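Local coordinates for protein toxin PAU_02230 (Photorhabdus asymbiotica subsp. asymbiotica ATCC 43949, PDB 6HV6) that is a toxin of an insect-associated bacterium also isolated from humans, modelled here as a helical arm joined to an alpha+beta domain with a six-stranded antiparallel sheet, at residues 108-111 and 112-116; 204-207 and 208-212. The protein carries 1 engineered substitution. All blocks are in the same frame, centred on the assembly; numbering follows the deposited sequence.

Contact 1. Residues 108-111 and 112-116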
loop_
_atom_site.group_PDB
_atom_site.type_symbol
_atom_site.label_atom_id
_atom_site.label_comp_id
_atom_site.label_asym_id
_atom_site.label_seq_id
_atom_site.Cartn_x
_atom_site.Cartn_y
_atom_site.Cartn_z
ATOM N N GLN A 108 18.125 -4.661 22.633
ATOM C CA GLN A 108 19.419 -4.729 21.959
ATOM C C GLN A 108 19.772 -6.165 21.589
ATOM O O GLN A 108 20.238 -6.433 20.476
ATOM C CB GLN A 108 20.511 -4.117 22.833
ATOM C CG GLN A 108 21.840 -3.970 22.108
ATOM C CD GLN A 108 22.783 -2.995 22.793
ATOM O OE1 GLN A 108 22.648 -2.719 23.985
ATOM N NE2 GLN A 108 23.742 -2.459 22.035
ATOM N N ALA A 109 19.559 -7.103 22.511
ATOM C CA ALA A 109 19.879 -8.501 22.238
ATOM C C ALA A 109 19.002 -9.068 21.127
ATOM O O ALA A 109 19.485 -9.791 20.248
ATOM C CB ALA A 109 19.725 -9.327 23.514
ATOM N N TYR A 110 17.706 -8.767 21.160
ATOM C CA TYR A 110 16.810 -9.238 20.107
ATOM C C TYR A 110 17.276 -8.745 18.741
ATOM O O TYR A 110 17.389 -9.524 17.788
ATOM C CB TYR A 110 15.395 -8.756 20.414
ATOM C CG TYR A 110 14.295 -9.189 19.465
ATOM C CD1 TYR A 110 13.990 -8.434 18.337
ATOM C CD2 TYR A 110 13.512 -10.321 19.741
ATOM C CE1 TYR A 110 12.966 -8.804 17.487
ATOM C CE2 TYR A 110 12.485 -10.698 18.899
ATOM C CZ TYR A 110 12.210 -9.934 17.773
ATOM O OH TYR A 110 11.179 -10.308 16.930
ATOM N N LYS A 111 17.584 -7.451 18.638
ATOM C CA LYS A 111 18.021 -6.898 17.362
ATOM C C LYS A 111 19.326 -7.535 16.908
ATOM O O LYS A 111 19.506 -7.832 15.721
ATOM C CB LYS A 111 18.173 -5.383 17.496
ATOM C CG LYS A 111 18.485 -4.658 16.220
ATOM C CD LYS A 111 18.471 -3.155 16.464
ATOM C CE LYS A 111 18.659 -2.400 15.166
ATOM N NZ LYS A 111 17.777 -2.901 14.074
ATOM N N THR A 112 20.254 -7.750 17.839
ATOM C CA THR A 112 21.508 -8.414 17.495
ATOM C C THR A 112 21.257 -9.808 16.926
ATOM O O THR A 112 21.809 -10.174 15.880
ATOM C CB THR A 112 22.406 -8.477 18.731
ATOM O OG1 THR A 112 22.717 -7.140 19.158
ATOM C CG2 THR A 112 23.693 -9.214 18.410
ATOM N N GLY A 113 20.403 -10.591 17.584
ATOM C CA GLY A 113 20.069 -11.903 17.047
ATOM C C GLY A 113 19.364 -11.825 15.701
ATOM O O GLY A 113 19.668 -12.585 14.777
ATOM N N LYS A 114 18.432 -10.884 15.558
ATOM C CA LYS A 114 17.694 -10.788 14.309
ATOM C C LYS A 114 18.614 -10.455 13.134
ATOM O O LYS A 114 18.401 -10.942 12.022
ATOM C CB LYS A 114 16.597 -9.741 14.442
ATOM C CG LYS A 114 15.625 -9.689 13.275
ATOM C CD LYS A 114 14.450 -8.778 13.606
ATOM C CE LYS A 114 13.504 -8.631 12.433
ATOM N NZ LYS A 114 12.407 -7.692 12.780
ATOM N N GLU A 115 19.653 -9.657 13.360
ATOM C CA GLU A 115 20.562 -9.332 12.265
ATOM C C GLU A 115 21.621 -10.400 12.050
ATOM O O GLU A 115 22.253 -10.429 10.991
ATOM C CB GLU A 115 21.235 -7.990 12.529
ATOM C CG GLU A 115 20.255 -6.850 12.511
ATOM C CD GLU A 115 20.914 -5.511 12.734
ATOM O OE1 GLU A 115 22.122 -5.375 12.431
ATOM O OE2 GLU A 115 20.211 -4.597 13.215
ATOM N N ASP A 116 21.846 -11.257 13.033
ATOM C CA ASP A 116 22.814 -12.338 12.922
ATOM C C ASP A 116 22.106 -13.681 12.948
ATOM O O ASP A 116 22.540 -14.624 13.618
ATOM C CB ASP A 116 23.850 -12.251 14.034
ATOM C CG ASP A 116 25.131 -12.958 13.680
ATOM O OD1 ASP A 116 25.379 -13.177 12.470
ATOM O OD2 ASP A 116 25.873 -13.307 14.609
HETATM O O HOH W 1 10.785 -8.838 14.867
#

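Contact 2. Residues 204-207 and 208-212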
loop_
_atom_site.group_PDB
_atom_site.type_symbol
_atom_site.label_atom_id
_atom_site.label_comp_id
_atom_site.label_asym_id
_atom_site.label_seq_id
_atom_site.Cartn_x
_atom_site.Cartn_y
_atom_site.Cartn_z
ATOM N N VAL A 204 -1.398 11.363 -7.666
ATOM C CA VAL A 204 -1.121 12.426 -8.636
ATOM C C VAL A 204 -0.686 11.838 -9.970
ATOM O O VAL A 204 -1.148 12.272 -11.033
ATOM C CB VAL A 204 -0.059 13.394 -8.082
ATOM C CG1 VAL A 204 0.415 14.352 -9.171
ATOM C CG2 VAL A 204 -0.616 14.166 -6.899
ATOM N N LEU A 205 0.208 10.840 -9.941
ATOM C CA LEU A 205 0.694 10.243 -11.184
ATOM C C LEU A 205 -0.419 9.490 -11.910
ATOM O O LEU A 205 -0.526 9.555 -13.142
ATOM C CB LEU A 205 1.875 9.305 -10.880
ATOM C CG LEU A 205 2.686 8.770 -12.065
ATOM C CD1 LEU A 205 3.396 9.912 -12.775
ATOM C CD2 LEU A 205 3.696 7.690 -11.614
ATOM N N MET A 206 -1.250 8.762 -11.167
ATOM C CA MET A 206 -2.362 8.038 -11.779
ATOM C C MET A 206 -3.425 8.987 -12.337
ATOM O O MET A 206 -4.115 8.651 -13.311
ATOM C CB MET A 206 -2.981 7.077 -10.753
ATOM C CG MET A 206 -4.071 6.161 -11.327
ATOM S SD MET A 206 -3.467 5.112 -12.649
ATOM C CE MET A 206 -2.556 3.871 -11.702
ATOM N N GLY A 207 -3.589 10.161 -11.728
ATOM C CA GLY A 207 -4.487 11.149 -12.302
ATOM C C GLY A 207 -4.076 11.523 -13.714
ATOM O O GLY A 207 -4.914 11.606 -14.614
ATOM N N TRP A 208 -2.774 11.720 -13.938
ATOM C CA TRP A 208 -2.327 11.990 -15.303
ATOM C C TRP A 208 -2.463 10.754 -16.186
ATOM O O TRP A 208 -2.880 10.854 -17.352
ATOM C CB TRP A 208 -0.883 12.481 -15.316
ATOM C CG TRP A 208 -0.400 12.607 -16.723
ATOM C CD1 TRP A 208 0.637 11.935 -17.297
ATOM C CD2 TRP A 208 -0.982 13.416 -17.756
ATOM N NE1 TRP A 208 0.753 12.292 -18.620
ATOM C CE2 TRP A 208 -0.228 13.200 -18.926
ATOM C CE3 TRP A 208 -2.061 14.308 -17.802
ATOM C CZ2 TRP A 208 -0.518 13.841 -20.129
ATOM C CZ3 TRP A 208 -2.345 14.953 -19.009
ATOM C CH2 TRP A 208 -1.578 14.711 -20.148
ATOM N N ALA A 209 -2.097 9.583 -15.654
ATOM C CA ALA A 209 -2.272 8.337 -16.393
ATOM C C ALA A 209 -3.710 8.176 -16.861
ATOM O O ALA A 209 -3.966 7.806 -18.012
ATOM C CB ALA A 209 -1.877 7.144 -15.515
ATOM N N LEU A 210 -4.668 8.447 -15.975
ATOM C CA LEU A 210 -6.068 8.269 -16.341
ATOM C C LEU A 210 -6.479 9.247 -17.430
ATOM O O LEU A 210 -7.232 8.884 -18.340
ATOM C CB LEU A 210 -6.964 8.422 -15.109
ATOM C CG LEU A 210 -7.094 7.182 -14.227
ATOM C CD1 LEU A 210 -7.782 7.561 -12.915
ATOM C CD2 LEU A 210 -7.899 6.114 -14.958
ATOM N N GLN A 211 -5.989 10.487 -17.362
ATOM C CA GLN A 211 -6.373 11.483 -18.355
ATOM C C GLN A 211 -5.687 11.279 -19.701
ATOM O O GLN A 211 -6.113 11.874 -20.697
ATOM C CB GLN A 211 -6.083 12.887 -17.821
ATOM C CG GLN A 211 -6.862 13.209 -16.531
ATOM C CD GLN A 211 -6.820 14.691 -16.167
ATOM O OE1 GLN A 211 -6.388 15.530 -16.962
ATOM N NE2 GLN A 211 -7.279 15.015 -14.963
ATOM N N SER A 212 -4.653 10.444 -19.765
ATOM C CA SER A 212 -3.896 10.243 -20.992
ATOM C C SER A 212 -3.948 8.796 -21.471
ATOM O O SER A 212 -3.109 8.393 -22.276
ATOM C CB SER A 212 -2.446 10.679 -20.796
ATOM O OG SER A 212 -1.852 9.926 -19.741
#

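Contact 1. Residues 108-111 and 112-116
The ring of Y110 and the aliphatic chain of K114 meet one turn apart, with ring atom CE1 of Y110 4.2 Å from CD of K114 in an oblique approach. Y93 stacks on this same ring, and at its edge, in the ring plane, sits a water 2.6 Å from Y110 OH. That water also accepts a hydrogen bond from K114 NZ at 2.9 Å, so it closes a loop between the phenol and the ammonium, while the phenol's main polar partner is Y137 OH, to which Y110 OH is hydrogen-bonded. With CG anti to the backbone N (chi1 -171°) and every later torsion extended, the K114 chain runs out far enough to bring NZ to the water. Here is the i to i+4 principle of the alpha helix at work in the last two turns of helix 101-115, which ends as D116 leaves helical geometry. A109 and Y110 rest on helix 144-176, whereas the K111 and E115 side of the same helix is exposed. There NZ of K111 forms a salt bridge with OE2 of E115 at 3.1 Å, meeting the carboxylate oxygen nearly along its C-O bond. The K111 chain stays straight until its last torsion (chi4 48°), whose bend turns the ammonium toward E115. Backbone and side chain join forces at Q108 O, which takes both T112 N and T112 OG1, each at 2.9 Å. OG1 of T112 lies beside its own backbone N (chi1 -62°), which brings it to the same carbonyl; the two donors arrive from opposite faces of its plane, the hydroxyl above it. G113 N and K114 N continue the ladder to A109 O and Y110 O, the latter bond measuring 2.8 Å.

Contact 2. Residues 204-207 and 208-212
Apolar contact joins M206 to the residues three and four places on. SD of M206 lies 3.9 Å from CB of A209, and its CG is 4.3 Å from CD1 of L210. Bends at chi2 (60°) and chi3 (76°) fold the thioether back on itself rather than letting it run out straight. L210 has CG beside its backbone N, and that carbon approaches M206 O to 3.4 Å. Helix 215-224 packs on M206 through L218 and S219, while L210 also reaches L292 of strand 289-296; the two side chains lie where helix 199-211 meets that helix and that strand.

The backbone bonds are those of the final turns of an alpha helix. L210 N to M206 O is short at 2.7 Å, A209 N reaches L205 O in the carbonyl plane, and W208 N to V204 O is weak at 3.4 Å. Q211 N closes on G207 O, and the side chain of Q211 runs alongside that oxygen, with CG of Q211 3.2 Å from G207 O, before NE2 goes on to S281.

Side-chain polarity gathers where the helix ends. OG of S212 donates to W208 O at 2.8 Å from above the carbonyl plane, and the same hydroxyl lies over one face of the W208 indole, toward its rim. The indole NE1 is hydrogen-bonded to N362.

Chemically, the apolar side chains meet through dispersion, sulfur against one methyl and a methylene more loosely against another, whereas a serine hydroxyl supplements the weak S212 N to W208 O bond in holding a carbonyl of the last turn.

In the fold
Both contacts are the closing turns of a helix, yet they share no element: contact 1 ends helix 101-115, contact 2 helix 199-211. Their centres lie 44 Å apart, on opposite sides of the chain's centre. Contact 1 is largely a surface feature, with just Y110 and G113 buried, and its side chains pair through a salt bridge and a bridging water. Contact 2 is buried, between helices 215-224 and 361-365 and the six-stranded sheet; its side chains meet mainly through apolar contacts, with the polar ends of W208 and Q211 turned to outside partners. In each, a hydroxyl adds a second donor to a main-chain carbonyl: threonine within the helix in 108-116, serine just beyond it in 204-212.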